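Local structure of phosphoribosylaminoimidazole-succinocarboxamide synthase (Thermotoga maritima, 1KUT) at residues E45-L50 against R70-I75; I49-L54 against K60-E65; V125-L130 against A136-A141. The protein catalyses the ATP-dependent joining of L-aspartate to the imidazole carboxylate of CAIR, giving SAICAR in the de novo purine pathway. All coordinates share one frame; numbering follows the deposited sequence.

Overall arrangement
Interactions 1 and 2 adjoin each other, their centres about 7 Å apart. Both start from helix 39-55, share Ile49 and Leu50, and reach the neighbouring strands 71-74 and 63-67 of one five-stranded antiparallel sheet. Interaction 1 takes the earlier part of the helix to the inner strand; interaction 2 takes the later part to the edge strand and the loop before it, and together they set the helix against the sheet. Interaction 3 comes later in the chain, with its centre about 28 Å from interaction 1 and about 25 Å from interaction 2. It joins helices 127-132 and 138-160; the first of its segments also carries Cys126, whose disulfide links the two subunits.

Interaction 1 (E45-L50 against R70-I75); sequences ETTAIL and RTLKVI
Methyl groups alone carry the meeting of Leu72 with Thr47 and Ala48: no ring, side-chain amide or carboxylate takes part. The flat groups nearby belong to other parts of the chain, Phe21 touching Thr47 and Tyr66 touching Ala48. Leu72 is forked, and each prong finds a different residue on the helix. Its CD2 approaches CG2 of Thr47 at 3.7 Å, while CD1 lies 4.0 Å from CB of Ala48. Alanine suits its position because its single carbon lets the helix come near the strand, the CA atoms of Ala48 and Leu72 being 7.4 Å apart. Helix 39-55 here packs against the five-stranded antiparallel sheet, which receives it on strand 71-74; this alpha/beta layer belongs to the SAICAR synthetase fold. Alternation along the strand turns Leu72 to the helix, whereas Lys73 makes a cation-pi contact with Tyr16. Thr47 serves two surroundings at once. Its CG2 stands anti to the backbone N and is presented to the leucine, which leaves OG1 beside that N (chi1 -65°). There the buried hydroxyl is hydrogen-bonded to Cys43 O, one turn back, and to Ile187 N, so the polar branch is satisfied without disturbing the apolar one. The far side of the helix packs on Leu221 and Cys224 of helix 214-229, and Glu45 makes a salt bridge with Arg225 there.

Interaction 2 (I49-L54 against K60-E65); sequences ILMKYL and KTHLVE
Met51, present as selenomethionine, runs from the helix into a pocket formed by Thr61, His62 and Leu63. Its SE sits at the ND1-CE1 edge of the His62 ring, 3.9 Å from ND1 and equally far from CE1, and is 89° off the ring normal, so the heavy atom lies in the ring plane. Nearer the backbone, CB of Met51 touches CD2 of Leu63 at 4.0 Å, and the same methyl comes 4.1 Å from Lys52 N. The unbranched chain of methionine, here with selenium in place of sulfur, suits this place because it can bend between a ring edge and a branched leucine. CG of Leu63 stands anti to the backbone N (chi1 169°), which brings CD2 against the helix backbone. Replacing His62 by an alanine is likely to leave the selenium without its aromatic neighbour and to open a gap beside Met51. Thr61 sets its CG2 4.3 Å from CB of Leu54, while its OG1 is hydrogen-bonded to Ser55 OG, which also bonds Met51 O. Further out, the backbone of His62 pairs with Ile75 and Leu183, and Val64 and Glu65 both face Lys73 in a classic beta bulge. Leu72 of strand 71-74 touches both Met51 and Leu63, whereas Leu54 packs on Ile151 and Leu155, so helix 39-55 lies between the edge strand 63-67 and helix 138-160.

Interaction 3 (V125-L130 against A136-A141); sequences VCVDHL and ATKKQA
Val127 and Leu130 of one helix pack on Ala136, Lys138 and Ala141 at the start of the next, a helix-loop-helix connection in which helix 127-132 is followed closely by the long helix 138-160. Leu130 can be followed outward. Its CB meets the carbonyl O of Ala136 at 4.0 Å and lies 4.3 Å from CB of that residue, which comes just ahead of the cap of the second helix. CG stands anti to the carbonyl carbon (chi1 -53°), which brings one branch of the fork to the second helix: CD1 rests on CB of Ala141 at 3.9 Å. The side chain also touches Phe113 and Leu82, which places the pair against strands 105-115 and 78-87. A leucine is long enough to span from the loop to the first turn of the second helix, and small alanines accept it. Val127 adds its CG1, 3.8 Å from CB of Ala141; the same methyl meets CG of Lys138 at 3.9 Å, the two side chains crossing at about a right angle. Lysine fits this outer position because its aliphatic part covers the valine and the residue as a whole is exposed, so the charged end need not be buried. Thr137 caps the long helix in a capping box with Gln140: Gln140 N gives a hydrogen bond to Thr137 OG1 at 3.0 Å, and Thr137 N gives one to Gln140 OE1, tilted out of the plane of that amide. Just ahead of Val127, Cys126 forms a disulfide with Cys126 of the second subunit, the covalent link of the dimer, and Asp128 makes a salt bridge with Lys145 of that subunit. Across the turn, Ala136 N points almost straight at Leu130 O (173°), but at 3.3 Å this hydrogen bond is weak.

Interaction 1 (E45-L50 against R70-I75)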
loop_
_atom_site.group_PDB
_atom_site.type_symbol
_atom_site.label_atom_id
_atom_site.label_comp_id
_atom_site.label_asym_id
_atom_site.label_seq_id
_atom_site.Cartn_x
_atom_site.Cartn_y
_atom_site.Cartn_z
ATOM N N GLU B 45 13.384 -11.795 26.962
ATOM C CA GLU B 45 13.469 -10.846 28.065
ATOM C C GLU B 45 13.303 -9.370 27.681
ATOM O O GLU B 45 12.655 -8.620 28.407
ATOM C CB GLU B 45 14.770 -11.038 28.838
ATOM C CG GLU B 45 14.903 -10.115 30.022
ATOM C CD GLU B 45 16.201 -10.335 30.777
ATOM O OE1 GLU B 45 16.451 -9.585 31.754
ATOM O OE2 GLU B 45 16.965 -11.264 30.389
ATOM N N THR B 46 13.870 -8.922 26.564
ATOM C CA THR B 46 13.678 -7.515 26.232
ATOM C C THR B 46 12.210 -7.303 25.834
ATOM O O THR B 46 11.647 -6.249 26.074
ATOM C CB THR B 46 14.683 -7.004 25.140
ATOM O OG1 THR B 46 14.060 -6.949 23.858
ATOM C CG2 THR B 46 15.900 -7.899 25.080
ATOM N N THR B 47 11.571 -8.320 25.272
ATOM C CA THR B 47 10.153 -8.200 24.928
ATOM C C THR B 47 9.345 -8.000 26.212
ATOM O O THR B 47 8.524 -7.087 26.300
ATOM C CB THR B 47 9.625 -9.479 24.221
ATOM O OG1 THR B 47 10.283 -9.628 22.960
ATOM C CG2 THR B 47 8.111 -9.397 23.988
ATOM N N ALA B 48 9.601 -8.849 27.211
ATOM C CA ALA B 48 8.910 -8.798 28.501
ATOM C C ALA B 48 9.102 -7.498 29.258
ATOM O O ALA B 48 8.203 -7.031 29.952
ATOM C CB ALA B 48 9.349 -9.952 29.358
ATOM N N ILE B 49 10.289 -6.922 29.148
ATOM C CA ILE B 49 10.590 -5.649 29.786
ATOM C C ILE B 49 9.804 -4.548 29.075
ATOM O O ILE B 49 9.039 -3.811 29.684
ATOM C CB ILE B 49 12.109 -5.351 29.687
ATOM C CG1 ILE B 49 12.862 -6.277 30.646
ATOM C CG2 ILE B 49 12.386 -3.870 29.928
ATOM C CD1 ILE B 49 14.329 -5.957 30.781
ATOM N N LEU B 50 9.992 -4.439 27.770
ATOM C CA LEU B 50 9.277 -3.433 27.003
ATOM C C LEU B 50 7.741 -3.529 27.172
ATOM O O LEU B 50 7.089 -2.536 27.490
ATOM C CB LEU B 50 9.675 -3.541 25.526
ATOM C CG LEU B 50 10.893 -2.753 25.001
ATOM C CD1 LEU B 50 11.690 -2.105 26.136
ATOM C CD2 LEU B 50 11.767 -3.671 24.150
ATOM N N ARG B 70 13.747 -18.269 27.839
ATOM C CA ARG B 70 13.204 -17.785 26.573
ATOM C C ARG B 70 11.719 -18.025 26.334
ATOM O O ARG B 70 11.283 -18.181 25.181
ATOM C CB ARG B 70 14.000 -18.419 25.429
ATOM C CG ARG B 70 13.933 -19.958 25.388
ATOM C CD ARG B 70 15.026 -20.541 24.455
ATOM N NE ARG B 70 14.490 -21.485 23.471
ATOM C CZ ARG B 70 15.169 -21.943 22.416
ATOM N NH1 ARG B 70 16.416 -21.548 22.201
ATOM N NH2 ARG B 70 14.599 -22.791 21.556
ATOM N N THR B 71 10.944 -18.026 27.410
ATOM C CA THR B 71 9.507 -18.266 27.327
ATOM C C THR B 71 8.656 -17.143 27.911
ATOM O O THR B 71 9.004 -16.552 28.925
ATOM C CB THR B 71 9.138 -19.577 28.054
ATOM O OG1 THR B 71 9.673 -20.683 27.319
ATOM C CG2 THR B 71 7.627 -19.734 28.180
ATOM N N LEU B 72 7.534 -16.859 27.265
ATOM C CA LEU B 72 6.625 -15.817 27.732
ATOM C C LEU B 72 5.240 -16.415 27.938
ATOM O O LEU B 72 4.710 -17.098 27.053
ATOM C CB LEU B 72 6.522 -14.694 26.699
ATOM C CG LEU B 72 7.108 -13.327 27.033
ATOM C CD1 LEU B 72 8.507 -13.463 27.564
ATOM C CD2 LEU B 72 7.087 -12.471 25.790
ATOM N N LYS B 73 4.657 -16.190 29.107
ATOM C CA LYS B 73 3.319 -16.697 29.324
ATOM C C LYS B 73 2.419 -15.598 28.765
ATOM O O LYS B 73 2.430 -14.455 29.242
ATOM C CB LYS B 73 3.057 -16.923 30.809
ATOM C CG LYS B 73 1.709 -17.563 31.116
ATOM C CD LYS B 73 1.557 -17.644 32.625
ATOM C CE LYS B 73 0.105 -17.615 33.080
ATOM N NZ LYS B 73 0.043 -17.325 34.564
ATOM N N VAL B 74 1.654 -15.941 27.741
ATOM C CA VAL B 74 0.787 -14.968 27.101
ATOM C C VAL B 74 -0.670 -15.387 27.100
ATOM O O VAL B 74 -0.990 -16.555 27.304
ATOM C CB VAL B 74 1.209 -14.730 25.639
ATOM C CG1 VAL B 74 2.606 -14.138 25.598
ATOM C CG2 VAL B 74 1.170 -16.040 24.866
ATOM N N ILE B 75 -1.543 -14.415 26.871
ATOM C CA ILE B 75 -2.971 -14.672 26.796
ATOM C C ILE B 75 -3.277 -14.947 25.326
ATOM O O ILE B 75 -2.783 -14.253 24.438
ATOM C CB ILE B 75 -3.811 -13.441 27.212
ATOM C CG1 ILE B 75 -3.490 -12.273 26.286
ATOM C CG2 ILE B 75 -3.526 -13.063 28.649
ATOM C CD1 ILE B 75 -4.360 -11.050 26.510
#

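Interaction 2 (I49-L54 against K60-E65)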
loop_
_atom_site.group_PDB
_atom_site.type_symbol
_atom_site.label_atom_id
_atom_site.label_comp_id
_atom_site.label_asym_id
_atom_site.label_seq_id
_atom_site.Cartn_x
_atom_site.Cartn_y
_atom_site.Cartn_z
ATOM N N ILE B 49 10.289 -6.922 29.148
ATOM C CA ILE B 49 10.590 -5.649 29.786
ATOM C C ILE B 49 9.804 -4.548 29.075
ATOM O O ILE B 49 9.039 -3.811 29.684
ATOM C CB ILE B 49 12.109 -5.351 29.687
ATOM C CG1 ILE B 49 12.862 -6.277 30.646
ATOM C CG2 ILE B 49 12.386 -3.870 29.928
ATOM C CD1 ILE B 49 14.329 -5.957 30.781
ATOM N N LEU B 50 9.992 -4.439 27.770
ATOM C CA LEU B 50 9.277 -3.433 27.003
ATOM C C LEU B 50 7.741 -3.529 27.172
ATOM O O LEU B 50 7.089 -2.536 27.490
ATOM C CB LEU B 50 9.675 -3.541 25.526
ATOM C CG LEU B 50 10.893 -2.753 25.001
ATOM C CD1 LEU B 50 11.690 -2.105 26.136
ATOM C CD2 LEU B 50 11.767 -3.671 24.150
HETATM N N MSE B 51 7.166 -4.716 26.990
HETATM C CA MSE B 51 5.708 -4.892 27.109
HETATM C C MSE B 51 5.144 -4.619 28.497
HETATM O O MSE B 51 3.994 -4.181 28.635
HETATM C CB MSE B 51 5.305 -6.298 26.682
HETATM C CG MSE B 51 5.545 -6.572 25.225
HETATM SE SE MSE B 51 4.456 -8.063 24.683
HETATM C CE MSE B 51 5.249 -9.470 25.697
ATOM N N LYS B 52 5.949 -4.895 29.521
ATOM C CA LYS B 52 5.560 -4.636 30.906
ATOM C C LYS B 52 5.432 -3.112 31.049
ATOM O O LYS B 52 4.447 -2.595 31.582
ATOM C CB LYS B 52 6.643 -5.168 31.852
ATOM C CG LYS B 52 6.312 -5.055 33.333
ATOM C CD LYS B 52 5.131 -5.951 33.702
ATOM C CE LYS B 52 4.817 -5.870 35.195
ATOM N NZ LYS B 52 3.477 -6.465 35.504
ATOM N N TYR B 53 6.434 -2.401 30.545
ATOM C CA TYR B 53 6.456 -0.938 30.573
ATOM C C TYR B 53 5.212 -0.358 29.901
ATOM O O TYR B 53 4.616 0.597 30.386
ATOM C CB TYR B 53 7.706 -0.452 29.838
ATOM C CG TYR B 53 7.738 1.020 29.509
ATOM C CD1 TYR B 53 7.992 1.978 30.496
ATOM C CD2 TYR B 53 7.563 1.454 28.194
ATOM C CE1 TYR B 53 8.080 3.343 30.174
ATOM C CE2 TYR B 53 7.642 2.797 27.862
ATOM C CZ TYR B 53 7.904 3.742 28.854
ATOM O OH TYR B 53 7.989 5.078 28.507
ATOM N N LEU B 54 4.857 -0.937 28.762
ATOM C CA LEU B 54 3.704 -0.533 27.972
ATOM C C LEU B 54 2.376 -0.813 28.689
ATOM O O LEU B 54 1.490 0.052 28.742
ATOM C CB LEU B 54 3.726 -1.291 26.641
ATOM C CG LEU B 54 4.307 -0.666 25.360
ATOM C CD1 LEU B 54 5.435 0.283 25.686
ATOM C CD2 LEU B 54 4.763 -1.792 24.425
ATOM N N LYS B 60 -2.788 -2.391 26.000
ATOM C CA LYS B 60 -3.062 -3.816 26.140
ATOM C C LYS B 60 -2.083 -4.640 25.322
ATOM O O LYS B 60 -1.957 -4.429 24.109
ATOM C CB LYS B 60 -4.487 -4.145 25.662
ATOM C CG LYS B 60 -5.608 -3.428 26.408
ATOM C CD LYS B 60 -6.979 -3.852 25.889
ATOM C CE LYS B 60 -8.099 -3.296 26.770
ATOM N NZ LYS B 60 -8.068 -1.805 26.850
ATOM N N THR B 61 -1.390 -5.566 25.983
ATOM C CA THR B 61 -0.447 -6.451 25.307
ATOM C C THR B 61 -0.763 -7.849 25.831
ATOM O O THR B 61 -1.419 -7.991 26.869
ATOM C CB THR B 61 1.030 -6.081 25.601
ATOM O OG1 THR B 61 1.430 -6.609 26.866
ATOM C CG2 THR B 61 1.203 -4.565 25.631
ATOM N N HIS B 62 -0.307 -8.879 25.124
ATOM C CA HIS B 62 -0.607 -10.246 25.525
ATOM C C HIS B 62 0.311 -10.866 26.584
ATOM O O HIS B 62 0.096 -12.010 26.989
ATOM C CB HIS B 62 -0.697 -11.145 24.261
ATOM C CG HIS B 62 0.623 -11.473 23.616
ATOM N ND1 HIS B 62 1.751 -10.688 23.754
ATOM C CD2 HIS B 62 0.970 -12.486 22.783
ATOM C CE1 HIS B 62 2.736 -11.202 23.037
ATOM N NE2 HIS B 62 2.286 -12.292 22.437
ATOM N N LEU B 63 1.313 -10.116 27.053
ATOM C CA LEU B 63 2.226 -10.653 28.063
ATOM C C LEU B 63 1.605 -10.850 29.440
ATOM O O LEU B 63 1.040 -9.917 30.025
ATOM C CB LEU B 63 3.462 -9.758 28.238
ATOM C CG LEU B 63 4.367 -10.068 29.453
ATOM C CD1 LEU B 63 5.026 -11.446 29.274
ATOM C CD2 LEU B 63 5.451 -8.984 29.629
ATOM N N VAL B 64 1.706 -12.069 29.967
ATOM C CA VAL B 64 1.211 -12.300 31.309
ATOM C C VAL B 64 2.441 -12.250 32.220
ATOM O O VAL B 64 2.422 -11.569 33.241
ATOM C CB VAL B 64 0.479 -13.651 31.444
ATOM C CG1 VAL B 64 0.084 -13.883 32.928
ATOM C CG2 VAL B 64 -0.770 -13.650 30.545
ATOM N N GLU B 65 3.515 -12.942 31.838
ATOM C CA GLU B 65 4.748 -12.918 32.626
ATOM C C GLU B 65 5.913 -13.554 31.893
ATOM O O GLU B 65 5.719 -14.300 30.926
ATOM C CB GLU B 65 4.559 -13.621 33.985
ATOM C CG GLU B 65 4.373 -15.132 33.947
ATOM C CD GLU B 65 4.486 -15.777 35.345
ATOM O OE1 GLU B 65 3.799 -16.801 35.596
ATOM O OE2 GLU B 65 5.271 -15.271 36.190
#

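Interaction 3 (V125-L130 against A136-A141)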
loop_
_atom_site.group_PDB
_atom_site.type_symbol
_atom_site.label_atom_id
_atom_site.label_comp_id
_atom_site.label_asym_id
_atom_site.label_seq_id
_atom_site.Cartn_x
_atom_site.Cartn_y
_atom_site.Cartn_z
ATOM N N VAL B 125 -0.831 -2.796 2.185
ATOM C CA VAL B 125 -2.263 -2.602 1.991
ATOM C C VAL B 125 -2.662 -1.301 2.656
ATOM O O VAL B 125 -1.948 -0.797 3.518
ATOM C CB VAL B 125 -3.114 -3.744 2.635
ATOM C CG1 VAL B 125 -3.132 -4.972 1.743
ATOM C CG2 VAL B 125 -2.551 -4.114 3.995
ATOM N N CYS B 126 -3.797 -0.753 2.237
ATOM C CA CYS B 126 -4.342 0.468 2.815
ATOM C C CYS B 126 -5.625 -0.034 3.485
ATOM O O CYS B 126 -6.051 -1.168 3.221
ATOM C CB CYS B 126 -4.641 1.503 1.723
ATOM S SG CYS B 126 -3.174 2.003 0.744
ATOM N N VAL B 127 -6.243 0.780 4.336
ATOM C CA VAL B 127 -7.438 0.335 5.052
ATOM C C VAL B 127 -8.484 -0.255 4.116
ATOM O O VAL B 127 -9.070 -1.299 4.406
ATOM C CB VAL B 127 -8.074 1.495 5.882
ATOM C CG1 VAL B 127 -9.230 0.963 6.722
ATOM C CG2 VAL B 127 -7.027 2.121 6.791
ATOM N N ASP B 128 -8.709 0.410 2.990
ATOM C CA ASP B 128 -9.690 -0.056 2.021
ATOM C C ASP B 128 -9.469 -1.513 1.648
ATOM O O ASP B 128 -10.421 -2.259 1.447
ATOM C CB ASP B 128 -9.646 0.809 0.767
ATOM C CG ASP B 128 -10.167 2.211 1.015
ATOM O OD1 ASP B 128 -10.934 2.398 1.992
ATOM O OD2 ASP B 128 -9.823 3.122 0.225
ATOM N N HIS B 129 -8.205 -1.910 1.566
ATOM C CA HIS B 129 -7.840 -3.283 1.236
ATOM C C HIS B 129 -8.310 -4.230 2.331
ATOM O O HIS B 129 -8.943 -5.250 2.043
ATOM C CB HIS B 129 -6.321 -3.403 1.093
ATOM C CG HIS B 129 -5.771 -2.710 -0.112
ATOM N ND1 HIS B 129 -5.948 -3.192 -1.391
ATOM C CD2 HIS B 129 -5.029 -1.584 -0.233
ATOM C CE1 HIS B 129 -5.332 -2.396 -2.248
ATOM N NE2 HIS B 129 -4.764 -1.415 -1.572
ATOM N N LEU B 130 -7.993 -3.879 3.578
ATOM C CA LEU B 130 -8.349 -4.684 4.747
ATOM C C LEU B 130 -9.846 -4.921 4.819
ATOM O O LEU B 130 -10.300 -6.006 5.192
ATOM C CB LEU B 130 -7.882 -3.996 6.036
ATOM C CG LEU B 130 -6.406 -3.602 6.092
ATOM C CD1 LEU B 130 -6.126 -2.822 7.375
ATOM C CD2 LEU B 130 -5.544 -4.859 5.994
ATOM N N ALA B 136 -9.849 -6.944 8.325
ATOM C CA ALA B 136 -10.173 -6.101 9.466
ATOM C C ALA B 136 -11.206 -5.044 9.068
ATOM O O ALA B 136 -11.373 -4.737 7.889
ATOM C CB ALA B 136 -8.914 -5.425 9.968
ATOM N N THR B 137 -11.891 -4.480 10.054
ATOM C CA THR B 137 -12.881 -3.455 9.782
ATOM C C THR B 137 -12.217 -2.097 9.874
ATOM O O THR B 137 -11.131 -1.957 10.443
ATOM C CB THR B 137 -14.039 -3.492 10.790
ATOM O OG1 THR B 137 -13.622 -2.878 12.019
ATOM C CG2 THR B 137 -14.457 -4.937 11.051
ATOM N N LYS B 138 -12.878 -1.096 9.313
ATOM C CA LYS B 138 -12.355 0.253 9.329
ATOM C C LYS B 138 -12.074 0.689 10.775
ATOM O O LYS B 138 -11.127 1.441 11.036
ATOM C CB LYS B 138 -13.370 1.184 8.667
ATOM C CG LYS B 138 -12.773 2.275 7.813
ATOM C CD LYS B 138 -12.054 3.299 8.652
ATOM C CE LYS B 138 -12.159 4.668 7.996
ATOM N NZ LYS B 138 -13.597 5.002 7.711
ATOM N N LYS B 139 -12.885 0.199 11.711
ATOM C CA LYS B 139 -12.731 0.547 13.126
ATOM C C LYS B 139 -11.533 -0.153 13.756
ATOM O O LYS B 139 -10.762 0.459 14.492
ATOM C CB LYS B 139 -13.996 0.185 13.921
ATOM C CG LYS B 139 -13.856 0.383 15.437
ATOM C CD LYS B 139 -15.090 -0.141 16.176
ATOM C CE LYS B 139 -14.886 -0.213 17.697
ATOM N NZ LYS B 139 -14.730 1.128 18.336
ATOM N N GLN B 140 -11.394 -1.442 13.478
ATOM C CA GLN B 140 -10.281 -2.202 14.015
ATOM C C GLN B 140 -8.981 -1.641 13.448
ATOM O O GLN B 140 -8.025 -1.400 14.182
ATOM C CB GLN B 140 -10.432 -3.672 13.639
ATOM C CG GLN B 140 -11.810 -4.229 13.958
ATOM C CD GLN B 140 -11.916 -5.704 13.672
ATOM O OE1 GLN B 140 -11.601 -6.160 12.573
ATOM N NE2 GLN B 140 -12.362 -6.466 14.665
ATOM N N ALA B 141 -8.961 -1.420 12.136
ATOM C CA ALA B 141 -7.785 -0.885 11.471
ATOM C C ALA B 141 -7.357 0.416 12.118
ATOM O O ALA B 141 -6.172 0.613 12.405
ATOM C CB ALA B 141 -8.073 -0.660 9.998
#